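Endonuclease V (Homo sapiens, PDB 6OZE) cleaves inosine-containing RNA, probably by metal-dependent hydrolysis, and has a catalytic domain of the RNase H-like clan. Local coordinates at residues A[11-16]-A[126-131]; A[45-50]-A[89-94]; A[69-74]-A[104-109]; A[159-164]-A[198-203]. The protein carries 4 engineered substitutions. One frame throughout, in Å; residues are numbered along the deposited sequence. Where two conformers were deposited one is given.

Contact 1: A[11-16]-A[126-131]; sequences REQARL and RGFGVA
F128 and Q13 carry most of this interface, with R126 at its border. They join helix 3-17 of this RNase H-like domain to the loop that leads into helix 130-138, whose N-cap position is held by G129. The example illustrates how a glutamine can link a helix to a loop by using both ends of its amide. F128 lies against the backbone of the helix. The carbonyl O of Q13 sits over one face of its ring, 3.9 Å from F128 CD2 and displaced toward the rim, while CB of L16 comes obliquely to the far end of the ring, 3.4 Å from F128 CZ. The ring of H133, from helix 130-138, meets F128 as well, and V20 and K17 also touch it.

The Q13 amide stands almost perpendicular to the F128 ring (89°). With its chain extended beyond CG (chi2 180°), Q13 carries the amide past the ring to the loop backbone. There NE2 donates to the carbonyl O of G86 and also to a water, which in turn donates to the carbonyl O of F128. NE2 of this buried residue thus has two acceptors, and one water bridges the amide to the loop backbone. OE1 turns to R126, whose chain crosses that of Q13 at about a right angle. R126 is poorly ordered, and its bond is weak: NH1 reaches Q13 OE1 at 3.0 Å, but the N-H points only loosely at the oxygen (126°), and R126 CD lies almost as near, 3.1 Å from Q13 OE1.

Contact 2: A[45-50]-A[89-94]; sequences VSFVAG and AFREVP. Unlike the reference sequence in segment 45-50: A49 (reference Lys).
E92 and V45 meet where helix 89-106 passes strand 39-47, and the glutamate can be followed outward along the flank of the valine. Its CB lies 4.0 Å from V45 CG2. CG anti to the carbonyl carbon (chi1 -67°) then starts an extended chain that runs over both valine methyls, E92 CG being 4.1 Å from V45 CG1. Further out, E92 CD makes the nearest approach, 3.8 Å from V45 CB, and OE1 stays beside the valine, 3.9 Å from V45 CG2. The valine packs along the whole glutamate, its methylenes and its carboxylate alike, where helix 89-106 packs on an inner strand of the central sheet of the RNase H-like fold. At the tip, OE2 shares a water with the backbone of the strand: that water lies 2.9 Å from E92 OE2 and 2.7 Å from V45 O. With an alanine here, the flank of V45 would probably lose the chain packed along it, and the water its carboxylate partner. Next door, R91 brings its guanidinium obliquely to the F47 ring, the planes only 16° apart; NH2 is placed 3.0 Å from both F47 CE2 and CZ, shorter than ordinary packing, so the closeness is doubtful. R91 NH1 is bonded to A81 O, and R91 NH2 to S52 O.

Contact 3: A[69-74]-A[104-109]; sequences VVYEES and REKEPG
K106 donates from NZ to the phenol oxygen of Y71, a short bond of 2.6 Å that links the last turn of helix 89-106 to strand 69-78. The ammonium comes in at the edge of the tyrosine ring, close to its plane, so the lysine lies against the rim and not over a face. NZ is 3.4 Å from Y71 CE1, and the methylene behind it follows the same rim, with K106 CE 3.6 Å from Y71 CE1. A bend at chi3 (55°) in an otherwise extended chain turns the end of the lysine in to this position. A second attraction is looser: E73 OE1 stands 4.2 Å from K106 NZ, beyond salt-bridge range, and the firmer ionic partner of E73 is R75, which meets its OE2.

In the next shell, Q102 and L103 of the helix touch Y71, while L99 and Q102 touch E73, so that both side chains lean on the helix from one side of the strand. E72 and S74 instead meet helix 226-242. V69 also touches helix 226-242, although simple alternation would place it on the side of Y71. The shift is consistent with the arrangement of V70 and Y71, which both face V61 of strand 54-63. This is a classic beta bulge, here on an outermost strand of the RNase H-like sheet, in a layered arrangement with helices against both faces.

Contact 4: A[159-164]-A[198-203]; sequences ALHKEK and PLYISV
H161 holds its CG anti to the backbone N (chi1 -166°), while Y200 holds its own anti to the carbonyl carbon (chi1 -61°); the two side chains thereby come at each other from opposite directions and meet at their polar ends. The pairing joins helix 159-167 to strand 199-205 in the RNase H-like fold, an inner strand of the mixed sheet flanked by 142-146 and 184-189. It is a worked case of a buried hydrogen bond joining a helix to a strand of the sheet.

H161 NE2 and Y200 OH are 2.8 Å apart in a nearly straight hydrogen bond, and either may be the donor. The rings approach rim to rim, neither over the face of the other, with planes 25° apart and centroids separated by 5.5 Å. Each polar atom lies near the plane of its partner's ring. A phenylalanine in place of Y200 would keep the ring but remove its hydroxyl, and the buried NE2 of H161 would probably be left without this partner and the imidazole less firmly fixed in rotation.

Strand 174-178 helps to enclose the pair: L177 touches both residues, and the ring of F175 meets the imidazole at a steep angle. N158 OD1 accepts from the backbone N of H161, while Y200 is tied by its backbone to A146. Beside the central bond the rings also touch through carbon, with H161 CE1 lying 3.5 Å from Y200 CE1.

In the fold
Contacts 1 and 4 are buried, contact 2 is partly so, and contact 3 lies at the surface, and their chemistry differs accordingly. Contact 1 combines an aromatic ring with a bridging amide and water, and contact 4 relies on one straight bond between two rings, whereas contact 3 depends on a charged lysine. Contact 2 stands between, with a valine packed along a glutamate whose carboxylate shares a water with the strand, and an arginine beside a phenylalanine ring. Contacts 2 and 3 use helix 89-106 near its two ends and both reach the central sheet, as does contact 4, across the chain's centre from contact 3. Contacts 1 and 2 touch, Q13 CG packing 3.6 Å from F90 CE2, so helix 3-17 packs directly against helix 89-106.

Contact 1: A[11-16]-A[126-131]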
loop_
_atom_site.group_PDB
_atom_site.type_symbol
_atom_site.label_atom_id
_atom_site.label_comp_id
_atom_site.label_asym_id
_atom_site.label_seq_id
_atom_site.Cartn_x
_atom_site.Cartn_y
_atom_site.Cartn_z
ATOM N N ARG A 11 -20.843 0.050 -6.407
ATOM C CA ARG A 11 -20.883 -0.330 -7.811
ATOM C C ARG A 11 -19.583 0.041 -8.518
ATOM O O ARG A 11 -19.111 -0.691 -9.397
ATOM C CB ARG A 11 -22.084 0.343 -8.476
ATOM C CG ARG A 11 -22.547 -0.365 -9.708
ATOM C CD ARG A 11 -22.540 0.567 -10.883
ATOM N NE ARG A 11 -23.859 1.115 -11.151
ATOM C CZ ARG A 11 -24.195 1.693 -12.295
ATOM N NH1 ARG A 11 -23.305 1.795 -13.273
ATOM N NH2 ARG A 11 -25.420 2.163 -12.463
ATOM N N GLU A 12 -18.983 1.175 -8.149
ATOM C CA GLU A 12 -17.718 1.566 -8.760
ATOM C C GLU A 12 -16.576 0.664 -8.294
ATOM O O GLU A 12 -15.676 0.336 -9.077
ATOM C CB GLU A 12 -17.438 3.043 -8.455
ATOM C CG GLU A 12 -16.098 3.582 -8.951
ATOM C CD GLU A 12 -15.990 3.671 -10.469
ATOM O OE1 GLU A 12 -16.913 3.209 -11.173
ATOM O OE2 GLU A 12 -14.961 4.199 -10.951
ATOM N N GLN A 13 -16.586 0.253 -7.021
ATOM C CA GLN A 13 -15.603 -0.731 -6.582
ATOM C C GLN A 13 -15.729 -2.011 -7.393
ATOM O O GLN A 13 -14.725 -2.570 -7.840
ATOM C CB GLN A 13 -15.787 -1.037 -5.099
ATOM C CG GLN A 13 -15.298 0.069 -4.196
ATOM C CD GLN A 13 -15.507 -0.265 -2.732
ATOM O OE1 GLN A 13 -16.509 -0.872 -2.365
ATOM N NE2 GLN A 13 -14.561 0.141 -1.890
ATOM N N ALA A 14 -16.964 -2.470 -7.621
ATOM C CA ALA A 14 -17.174 -3.683 -8.406
ATOM C C ALA A 14 -16.697 -3.496 -9.839
ATOM O O ALA A 14 -16.064 -4.390 -10.413
ATOM C CB ALA A 14 -18.650 -4.092 -8.372
ATOM N N ARG A 15 -16.975 -2.327 -10.431
ATOM C CA ARG A 15 -16.526 -2.068 -11.796
ATOM C C ARG A 15 -15.015 -2.166 -11.894
ATOM O O ARG A 15 -14.473 -2.786 -12.816
ATOM C CB ARG A 15 -16.970 -0.668 -12.238
ATOM C CG ARG A 15 -16.561 -0.319 -13.680
ATOM C CD ARG A 15 -17.038 1.083 -14.103
ATOM N NE ARG A 15 -16.177 2.153 -13.574
ATOM C CZ ARG A 15 -15.258 2.799 -14.294
ATOM N NH1 ARG A 15 -15.051 2.476 -15.565
ATOM N NH2 ARG A 15 -14.557 3.789 -13.752
ATOM N N LEU A 16 -14.322 -1.528 -10.962
ATOM C CA LEU A 16 -12.871 -1.462 -11.029
ATOM C C LEU A 16 -12.224 -2.779 -10.614
ATOM O O LEU A 16 -11.192 -3.163 -11.176
ATOM C CB LEU A 16 -12.364 -0.315 -10.155
ATOM C CG LEU A 16 -12.828 1.073 -10.614
ATOM C CD1 LEU A 16 -12.244 2.115 -9.679
ATOM C CD2 LEU A 16 -12.391 1.323 -12.040
ATOM N N ARG A 126 -14.178 -5.552 0.753
ATOM C CA ARG A 126 -14.788 -5.896 -0.523
ATOM C C ARG A 126 -13.775 -6.456 -1.515
ATOM O O ARG A 126 -14.038 -6.475 -2.721
ATOM C CB ARG A 126 -15.507 -4.673 -1.098
ATOM C CG ARG A 126 -16.665 -4.982 -2.038
ATOM C CD ARG A 126 -17.601 -3.785 -2.174
ATOM N NE ARG A 126 -18.548 -3.710 -1.067
ATOM C CZ ARG A 126 -18.359 -3.012 0.050
ATOM N NH1 ARG A 126 -17.250 -2.307 0.222
ATOM N NH2 ARG A 126 -19.289 -3.021 0.997
ATOM N N GLY A 127 -12.625 -6.930 -1.031
ATOM C CA GLY A 127 -11.576 -7.354 -1.936
ATOM C C GLY A 127 -11.019 -6.246 -2.800
ATOM O O GLY A 127 -10.442 -6.524 -3.856
ATOM N N PHE A 128 -11.151 -4.986 -2.370
ATOM C CA PHE A 128 -10.744 -3.865 -3.224
ATOM C C PHE A 128 -10.344 -2.647 -2.386
ATOM O O PHE A 128 -11.023 -1.610 -2.336
ATOM C CB PHE A 128 -11.837 -3.514 -4.238
ATOM C CG PHE A 128 -11.330 -2.718 -5.402
ATOM C CD1 PHE A 128 -10.426 -3.285 -6.292
ATOM C CD2 PHE A 128 -11.744 -1.413 -5.606
ATOM C CE1 PHE A 128 -9.934 -2.558 -7.363
ATOM C CE2 PHE A 128 -11.252 -0.687 -6.676
ATOM C CZ PHE A 128 -10.361 -1.263 -7.560
ATOM N N GLY A 129 -9.186 -2.734 -1.738
ATOM C CA GLY A 129 -8.686 -1.650 -0.925
ATOM C C GLY A 129 -7.894 -0.627 -1.728
ATOM O O GLY A 129 -7.758 -0.713 -2.949
ATOM N N VAL A 130 -7.331 0.336 -0.995
ATOM C CA VAL A 130 -6.641 1.475 -1.603
ATOM C C VAL A 130 -5.564 1.027 -2.584
ATOM O O VAL A 130 -5.386 1.628 -3.650
ATOM C CB VAL A 130 -6.094 2.421 -0.516
ATOM C CG1 VAL A 130 -5.160 1.663 0.432
ATOM C CG2 VAL A 130 -5.389 3.626 -1.136
ATOM N N ALA A 131 -4.805 -0.014 -2.237
ATOM C CA ALA A 131 -3.716 -0.422 -3.117
ATOM C C ALA A 131 -4.244 -0.964 -4.444
ATOM O O ALA A 131 -3.631 -0.746 -5.497
ATOM C CB ALA A 131 -2.828 -1.459 -2.413
HETATM O O HOH W 1 -11.914 0.831 -2.906
#

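Contact 2: A[45-50]-A[89-94]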
loop_
_atom_site.group_PDB
_atom_site.type_symbol
_atom_site.label_atom_id
_atom_site.label_comp_id
_atom_site.label_asym_id
_atom_site.label_seq_id
_atom_site.Cartn_x
_atom_site.Cartn_y
_atom_site.Cartn_z
ATOM N N VAL A 45 -0.899 8.816 2.704
ATOM C CA VAL A 45 -1.776 9.904 3.114
ATOM C C VAL A 45 -1.817 9.909 4.631
ATOM O O VAL A 45 -2.056 8.866 5.251
ATOM C CB VAL A 45 -3.197 9.762 2.539
ATOM C CG1 VAL A 45 -4.087 10.916 3.038
ATOM C CG2 VAL A 45 -3.138 9.763 1.037
ATOM N N SER A 46 -1.597 11.079 5.227
ATOM C CA SER A 46 -1.585 11.226 6.674
ATOM C C SER A 46 -2.447 12.407 7.061
ATOM O O SER A 46 -2.246 13.505 6.544
ATOM C CB SER A 46 -0.164 11.490 7.179
ATOM O OG SER A 46 0.635 10.323 7.009
ATOM N N PHE A 47 -3.366 12.196 7.997
ATOM C CA PHE A 47 -4.213 13.277 8.473
ATOM C C PHE A 47 -3.467 14.179 9.441
ATOM O O PHE A 47 -2.596 13.739 10.200
ATOM C CB PHE A 47 -5.454 12.727 9.166
ATOM C CG PHE A 47 -6.374 12.020 8.244
ATOM C CD1 PHE A 47 -6.209 10.672 7.981
ATOM C CD2 PHE A 47 -7.393 12.707 7.614
ATOM C CE1 PHE A 47 -7.052 10.014 7.118
ATOM C CE2 PHE A 47 -8.239 12.058 6.756
ATOM C CZ PHE A 47 -8.068 10.703 6.507
ATOM N N VAL A 48 -3.817 15.462 9.395
ATOM C CA VAL A 48 -3.378 16.401 10.413
ATOM C C VAL A 48 -4.009 16.021 11.743
ATOM O O VAL A 48 -5.234 15.857 11.838
ATOM C CB VAL A 48 -3.765 17.830 10.004
ATOM C CG1 VAL A 48 -3.436 18.819 11.109
ATOM C CG2 VAL A 48 -3.049 18.180 8.715
ATOM N N ALA A 49 -3.173 15.885 12.774
ATOM C CA ALA A 49 -3.645 15.502 14.102
ATOM C C ALA A 49 -4.800 16.388 14.542
ATOM O O ALA A 49 -4.759 17.612 14.390
ATOM C CB ALA A 49 -2.498 15.607 15.109
ATOM N N GLY A 50 -5.843 15.758 15.078
ATOM C CA GLY A 50 -7.036 16.496 15.437
ATOM C C GLY A 50 -7.878 16.920 14.261
ATOM O O GLY A 50 -8.666 17.865 14.379
ATOM N N ALA A 89 -10.600 4.337 0.156
ATOM C CA ALA A 89 -9.920 4.660 -1.094
ATOM C C ALA A 89 -10.581 5.830 -1.812
ATOM O O ALA A 89 -9.900 6.591 -2.510
ATOM C CB ALA A 89 -9.842 3.434 -2.005
ATOM N N PHE A 90 -11.898 6.012 -1.646
ATOM C CA PHE A 90 -12.564 7.132 -2.292
ATOM C C PHE A 90 -12.109 8.470 -1.731
ATOM O O PHE A 90 -12.245 9.492 -2.411
ATOM C CB PHE A 90 -14.082 6.976 -2.212
ATOM C CG PHE A 90 -14.609 5.891 -3.100
ATOM C CD1 PHE A 90 -14.926 6.153 -4.424
ATOM C CD2 PHE A 90 -14.759 4.602 -2.623
ATOM C CE1 PHE A 90 -15.397 5.145 -5.246
ATOM C CE2 PHE A 90 -15.222 3.584 -3.448
ATOM C CZ PHE A 90 -15.545 3.856 -4.757
ATOM N N ARG A 91 -11.574 8.489 -0.515
ATOM C CA ARG A 91 -11.040 9.724 0.045
ATOM C C ARG A 91 -9.618 10.005 -0.414
ATOM O O ARG A 91 -9.263 11.171 -0.621
ATOM C CB ARG A 91 -11.061 9.660 1.574
ATOM C CG ARG A 91 -12.319 9.025 2.139
ATOM C CD ARG A 91 -12.879 9.841 3.271
ATOM N NE ARG A 91 -11.940 10.017 4.369
ATOM C CZ ARG A 91 -11.931 11.079 5.168
ATOM N NH1 ARG A 91 -12.791 12.068 4.979
ATOM N NH2 ARG A 91 -11.054 11.156 6.152
ATOM N N GLU A 92 -8.805 8.965 -0.592
ATOM C CA GLU A 92 -7.358 9.087 -0.762
ATOM C C GLU A 92 -6.887 8.956 -2.203
ATOM O O GLU A 92 -5.977 9.684 -2.622
ATOM C CB GLU A 92 -6.642 8.015 0.066
ATOM C CG GLU A 92 -6.779 8.175 1.563
ATOM C CD GLU A 92 -5.925 7.173 2.319
ATOM O OE1 GLU A 92 -5.164 6.433 1.662
ATOM O OE2 GLU A 92 -6.009 7.131 3.563
ATOM N N VAL A 93 -7.465 8.024 -2.967
ATOM C CA VAL A 93 -6.969 7.768 -4.326
ATOM C C VAL A 93 -6.939 9.002 -5.215
ATOM O O VAL A 93 -5.962 9.163 -5.972
ATOM C CB VAL A 93 -7.687 6.560 -4.945
ATOM C CG1 VAL A 93 -7.390 6.478 -6.431
ATOM C CG2 VAL A 93 -7.250 5.271 -4.270
ATOM N N PRO A 94 -7.939 9.908 -5.205
ATOM C CA PRO A 94 -7.853 11.074 -6.098
ATOM C C PRO A 94 -6.544 11.830 -5.969
ATOM O O PRO A 94 -5.963 12.256 -6.976
ATOM C CB PRO A 94 -9.043 11.933 -5.667
ATOM C CG PRO A 94 -10.022 10.960 -5.143
ATOM C CD PRO A 94 -9.205 9.917 -4.445
HETATM O O HOH W 2 -3.670 6.649 5.133
#

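Contact 3: A[69-74]-A[104-109]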
loop_
_atom_site.group_PDB
_atom_site.type_symbol
_atom_site.label_atom_id
_atom_site.label_comp_id
_atom_site.label_asym_id
_atom_site.label_seq_id
_atom_site.Cartn_x
_atom_site.Cartn_y
_atom_site.Cartn_z
ATOM N N VAL A 69 16.320 7.805 -2.181
ATOM C CA VAL A 69 15.235 8.624 -2.713
ATOM C C VAL A 69 15.725 9.380 -3.941
ATOM O O VAL A 69 16.725 10.107 -3.884
ATOM C CB VAL A 69 14.684 9.580 -1.642
ATOM C CG1 VAL A 69 13.625 10.504 -2.246
ATOM C CG2 VAL A 69 14.070 8.796 -0.485
ATOM N N VAL A 70 15.009 9.222 -5.057
ATOM C CA VAL A 70 15.293 9.974 -6.277
ATOM C C VAL A 70 14.198 10.971 -6.632
ATOM O O VAL A 70 14.432 11.848 -7.479
ATOM C CB VAL A 70 15.607 9.044 -7.472
ATOM C CG1 VAL A 70 16.861 8.227 -7.194
ATOM C CG2 VAL A 70 14.450 8.103 -7.734
ATOM N N TYR A 71 13.030 10.882 -6.005
ATOM C CA TYR A 71 11.950 11.831 -6.246
ATOM C C TYR A 71 11.078 11.876 -5.008
ATOM O O TYR A 71 10.811 10.838 -4.398
ATOM C CB TYR A 71 11.079 11.393 -7.432
ATOM C CG TYR A 71 9.908 12.315 -7.712
ATOM C CD1 TYR A 71 10.070 13.430 -8.502
ATOM C CD2 TYR A 71 8.648 12.057 -7.183
ATOM C CE1 TYR A 71 9.014 14.278 -8.770
ATOM C CE2 TYR A 71 7.572 12.915 -7.449
ATOM C CZ TYR A 71 7.775 14.017 -8.237
ATOM O OH TYR A 71 6.726 14.879 -8.520
ATOM N N GLU A 72 10.620 13.070 -4.644
ATOM C CA GLU A 72 9.657 13.176 -3.560
ATOM C C GLU A 72 8.746 14.364 -3.806
ATOM O O GLU A 72 9.197 15.425 -4.250
ATOM C CB GLU A 72 10.343 13.316 -2.195
ATOM C CG GLU A 72 11.297 14.481 -2.079
ATOM C CD GLU A 72 12.048 14.483 -0.759
ATOM O OE1 GLU A 72 12.427 13.390 -0.285
ATOM O OE2 GLU A 72 12.250 15.575 -0.194
ATOM N N GLU A 73 7.455 14.173 -3.535
ATOM C CA GLU A 73 6.505 15.272 -3.625
ATOM C C GLU A 73 5.439 15.079 -2.562
ATOM O O GLU A 73 4.909 13.976 -2.406
ATOM C CB GLU A 73 5.877 15.344 -5.018
ATOM C CG GLU A 73 4.882 16.515 -5.197
ATOM C CD GLU A 73 5.530 17.894 -5.142
ATOM O OE1 GLU A 73 6.753 18.009 -5.370
ATOM O OE2 GLU A 73 4.801 18.879 -4.889
ATOM N N SER A 74 5.128 16.155 -1.832
ATOM C CA SER A 74 4.102 16.126 -0.795
ATOM C C SER A 74 3.180 17.310 -1.021
ATOM O O SER A 74 3.637 18.387 -1.417
ATOM C CB SER A 74 4.712 16.289 0.592
ATOM O OG SER A 74 5.548 15.179 0.909
ATOM N N ARG A 104 4.380 11.568 -13.965
ATOM C CA ARG A 104 4.403 10.981 -15.304
ATOM C C ARG A 104 4.620 12.037 -16.380
ATOM O O ARG A 104 5.252 11.758 -17.407
ATOM C CB ARG A 104 3.101 10.211 -15.565
ATOM C CG ARG A 104 3.220 9.107 -16.616
ATOM C CD ARG A 104 1.856 8.566 -17.060
ATOM N NE ARG A 104 1.069 7.991 -15.967
ATOM C CZ ARG A 104 1.046 6.699 -15.649
ATOM N NH1 ARG A 104 1.773 5.826 -16.334
ATOM N NH2 ARG A 104 0.292 6.273 -14.643
ATOM N N GLU A 105 4.121 13.254 -16.161
ATOM C CA GLU A 105 4.280 14.331 -17.128
ATOM C C GLU A 105 5.530 15.164 -16.871
ATOM O O GLU A 105 6.157 15.650 -17.821
ATOM C CB GLU A 105 3.038 15.224 -17.113
ATOM C CG GLU A 105 1.768 14.498 -17.521
ATOM C CD GLU A 105 0.518 15.330 -17.311
ATOM O OE1 GLU A 105 0.630 16.468 -16.805
ATOM O OE2 GLU A 105 -0.581 14.840 -17.647
ATOM N N LYS A 106 5.904 15.341 -15.604
ATOM C CA LYS A 106 7.048 16.178 -15.260
ATOM C C LYS A 106 8.371 15.447 -15.480
ATOM O O LYS A 106 9.310 16.003 -16.061
ATOM C CB LYS A 106 6.918 16.657 -13.811
ATOM C CG LYS A 106 8.137 17.372 -13.250
ATOM C CD LYS A 106 7.877 17.882 -11.834
ATOM C CE LYS A 106 7.424 16.760 -10.911
ATOM N NZ LYS A 106 7.325 17.181 -9.474
ATOM N N GLU A 107 8.464 14.198 -15.028
ATOM C CA GLU A 107 9.704 13.425 -15.098
ATOM C C GLU A 107 9.387 11.959 -15.357
ATOM O O GLU A 107 9.538 11.100 -14.473
ATOM C CB GLU A 107 10.534 13.604 -13.828
ATOM C CG GLU A 107 11.965 13.169 -14.023
ATOM C CD GLU A 107 12.490 13.573 -15.386
ATOM O OE1 GLU A 107 12.604 14.791 -15.640
ATOM O OE2 GLU A 107 12.761 12.674 -16.211
ATOM N N PRO A 108 8.958 11.632 -16.582
ATOM C CA PRO A 108 8.602 10.237 -16.889
ATOM C C PRO A 108 9.748 9.262 -16.705
ATOM O O PRO A 108 9.506 8.080 -16.435
ATOM C CB PRO A 108 8.136 10.302 -18.351
ATOM C CG PRO A 108 8.783 11.539 -18.902
ATOM C CD PRO A 108 8.822 12.511 -17.757
ATOM N N GLY A 109 10.991 9.720 -16.835
ATOM C CA GLY A 109 12.118 8.842 -16.595
ATOM C C GLY A 109 12.279 8.409 -15.154
ATOM O O GLY A 109 13.092 7.519 -14.885
#

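Contact 4: A[159-164]-A[198-203]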
loop_
_atom_site.group_PDB
_atom_site.type_symbol
_atom_site.label_atom_id
_atom_site.label_comp_id
_atom_site.label_asym_id
_atom_site.label_seq_id
_atom_site.Cartn_x
_atom_site.Cartn_y
_atom_site.Cartn_z
ATOM N N ALA A 159 -5.978 -16.543 18.784
ATOM C CA ALA A 159 -4.874 -17.326 19.329
ATOM C C ALA A 159 -4.026 -17.935 18.220
ATOM O O ALA A 159 -2.791 -17.908 18.290
ATOM C CB ALA A 159 -5.399 -18.396 20.280
ATOM N N LEU A 160 -4.668 -18.480 17.181
ATOM C CA LEU A 160 -3.917 -19.020 16.044
ATOM C C LEU A 160 -2.982 -17.980 15.438
ATOM O O LEU A 160 -1.796 -18.244 15.180
ATOM C CB LEU A 160 -4.885 -19.549 14.985
ATOM C CG LEU A 160 -4.260 -19.919 13.643
ATOM C CD1 LEU A 160 -3.422 -21.171 13.798
ATOM C CD2 LEU A 160 -5.321 -20.121 12.579
ATOM N N HIS A 161 -3.506 -16.786 15.176
ATOM C CA HIS A 161 -2.695 -15.747 14.573
ATOM C C HIS A 161 -1.489 -15.413 15.442
ATOM O O HIS A 161 -0.373 -15.274 14.936
ATOM C CB HIS A 161 -3.560 -14.505 14.347
ATOM C CG HIS A 161 -2.920 -13.502 13.446
ATOM N ND1 HIS A 161 -2.697 -13.746 12.109
ATOM C CD2 HIS A 161 -2.420 -12.269 13.694
ATOM C CE1 HIS A 161 -2.103 -12.696 11.566
ATOM N NE2 HIS A 161 -1.925 -11.785 12.506
ATOM N N LYS A 162 -1.692 -15.316 16.758
ATOM C CA LYS A 162 -0.581 -14.981 17.650
ATOM C C LYS A 162 0.473 -16.089 17.711
ATOM O O LYS A 162 1.674 -15.802 17.788
ATOM C CB LYS A 162 -1.112 -14.621 19.033
ATOM C CG LYS A 162 -1.929 -13.326 19.021
ATOM C CD LYS A 162 -2.581 -13.043 20.363
ATOM C CE LYS A 162 -3.303 -11.699 20.345
ATOM N NZ LYS A 162 -4.403 -11.659 19.341
ATOM N N GLU A 163 0.059 -17.359 17.693
ATOM C CA GLU A 163 1.053 -18.428 17.689
ATOM C C GLU A 163 1.831 -18.464 16.379
ATOM O O GLU A 163 3.038 -18.735 16.370
ATOM C CB GLU A 163 0.372 -19.758 17.944
ATOM C CG GLU A 163 -0.326 -19.869 19.299
ATOM C CD GLU A 163 0.611 -19.787 20.504
ATOM O OE1 GLU A 163 0.120 -19.988 21.633
ATOM O OE2 GLU A 163 1.823 -19.525 20.344
ATOM N N LYS A 164 1.167 -18.173 15.257
ATOM C CA LYS A 164 1.898 -18.133 13.998
ATOM C C LYS A 164 2.918 -17.000 13.990
ATOM O O LYS A 164 4.005 -17.146 13.416
ATOM C CB LYS A 164 0.927 -18.081 12.816
ATOM C CG LYS A 164 0.195 -19.411 12.624
ATOM C CD LYS A 164 -1.051 -19.260 11.770
ATOM C CE LYS A 164 -0.703 -19.028 10.314
ATOM N NZ LYS A 164 -1.928 -18.710 9.515
ATOM N N PRO A 198 4.436 -8.318 12.593
ATOM C CA PRO A 198 4.590 -8.456 11.143
ATOM C C PRO A 198 3.898 -7.326 10.393
ATOM O O PRO A 198 3.107 -6.549 10.942
ATOM C CB PRO A 198 3.898 -9.789 10.841
ATOM C CG PRO A 198 2.862 -9.913 11.907
ATOM C CD PRO A 198 3.439 -9.257 13.142
ATOM N N LEU A 199 4.227 -7.234 9.109
ATOM C CA LEU A 199 3.436 -6.449 8.181
ATOM C C LEU A 199 2.425 -7.360 7.505
ATOM O O LEU A 199 2.619 -8.570 7.401
ATOM C CB LEU A 199 4.331 -5.862 7.096
ATOM C CG LEU A 199 5.617 -5.175 7.518
ATOM C CD1 LEU A 199 6.408 -4.806 6.268
ATOM C CD2 LEU A 199 5.305 -3.938 8.328
ATOM N N TYR A 200 1.330 -6.778 7.041
ATOM C CA TYR A 200 0.292 -7.550 6.364
ATOM C C TYR A 200 0.285 -7.130 4.900
ATOM O O TYR A 200 -0.062 -5.983 4.565
ATOM C CB TYR A 200 -1.061 -7.371 7.050
ATOM C CG TYR A 200 -0.993 -7.853 8.469
ATOM C CD1 TYR A 200 -1.154 -9.203 8.769
ATOM C CD2 TYR A 200 -0.682 -6.991 9.509
ATOM C CE1 TYR A 200 -1.060 -9.664 10.058
ATOM C CE2 TYR A 200 -0.586 -7.447 10.806
ATOM C CZ TYR A 200 -0.774 -8.790 11.078
ATOM O OH TYR A 200 -0.678 -9.256 12.368
ATOM N N ILE A 201 0.683 -8.052 4.032
ATOM C CA ILE A 201 0.937 -7.768 2.625
ATOM C C ILE A 201 -0.189 -8.363 1.794
ATOM O O ILE A 201 -0.586 -9.510 2.011
ATOM C CB ILE A 201 2.279 -8.386 2.188
ATOM C CG1 ILE A 201 3.413 -7.974 3.145
ATOM C CG2 ILE A 201 2.574 -8.030 0.718
ATOM C CD1 ILE A 201 3.552 -6.490 3.333
ATOM N N SER A 202 -0.690 -7.591 0.822
ATOM C CA SER A 202 -1.665 -8.156 -0.097
ATOM C C SER A 202 -1.465 -7.555 -1.478
ATOM O O SER A 202 -0.840 -6.500 -1.634
ATOM C CB SER A 202 -3.092 -7.977 0.416
ATOM O OG SER A 202 -3.396 -6.589 0.546
ATOM N N VAL A 203 -1.951 -8.281 -2.486
ATOM C CA VAL A 203 -1.835 -7.814 -3.864
ATOM C C VAL A 203 -2.718 -6.596 -4.054
ATOM O O VAL A 203 -3.896 -6.604 -3.684
ATOM C CB VAL A 203 -2.258 -8.917 -4.840
ATOM C CG1 VAL A 203 -2.366 -8.363 -6.254
ATOM C CG2 VAL A 203 -1.277 -10.090 -4.782
#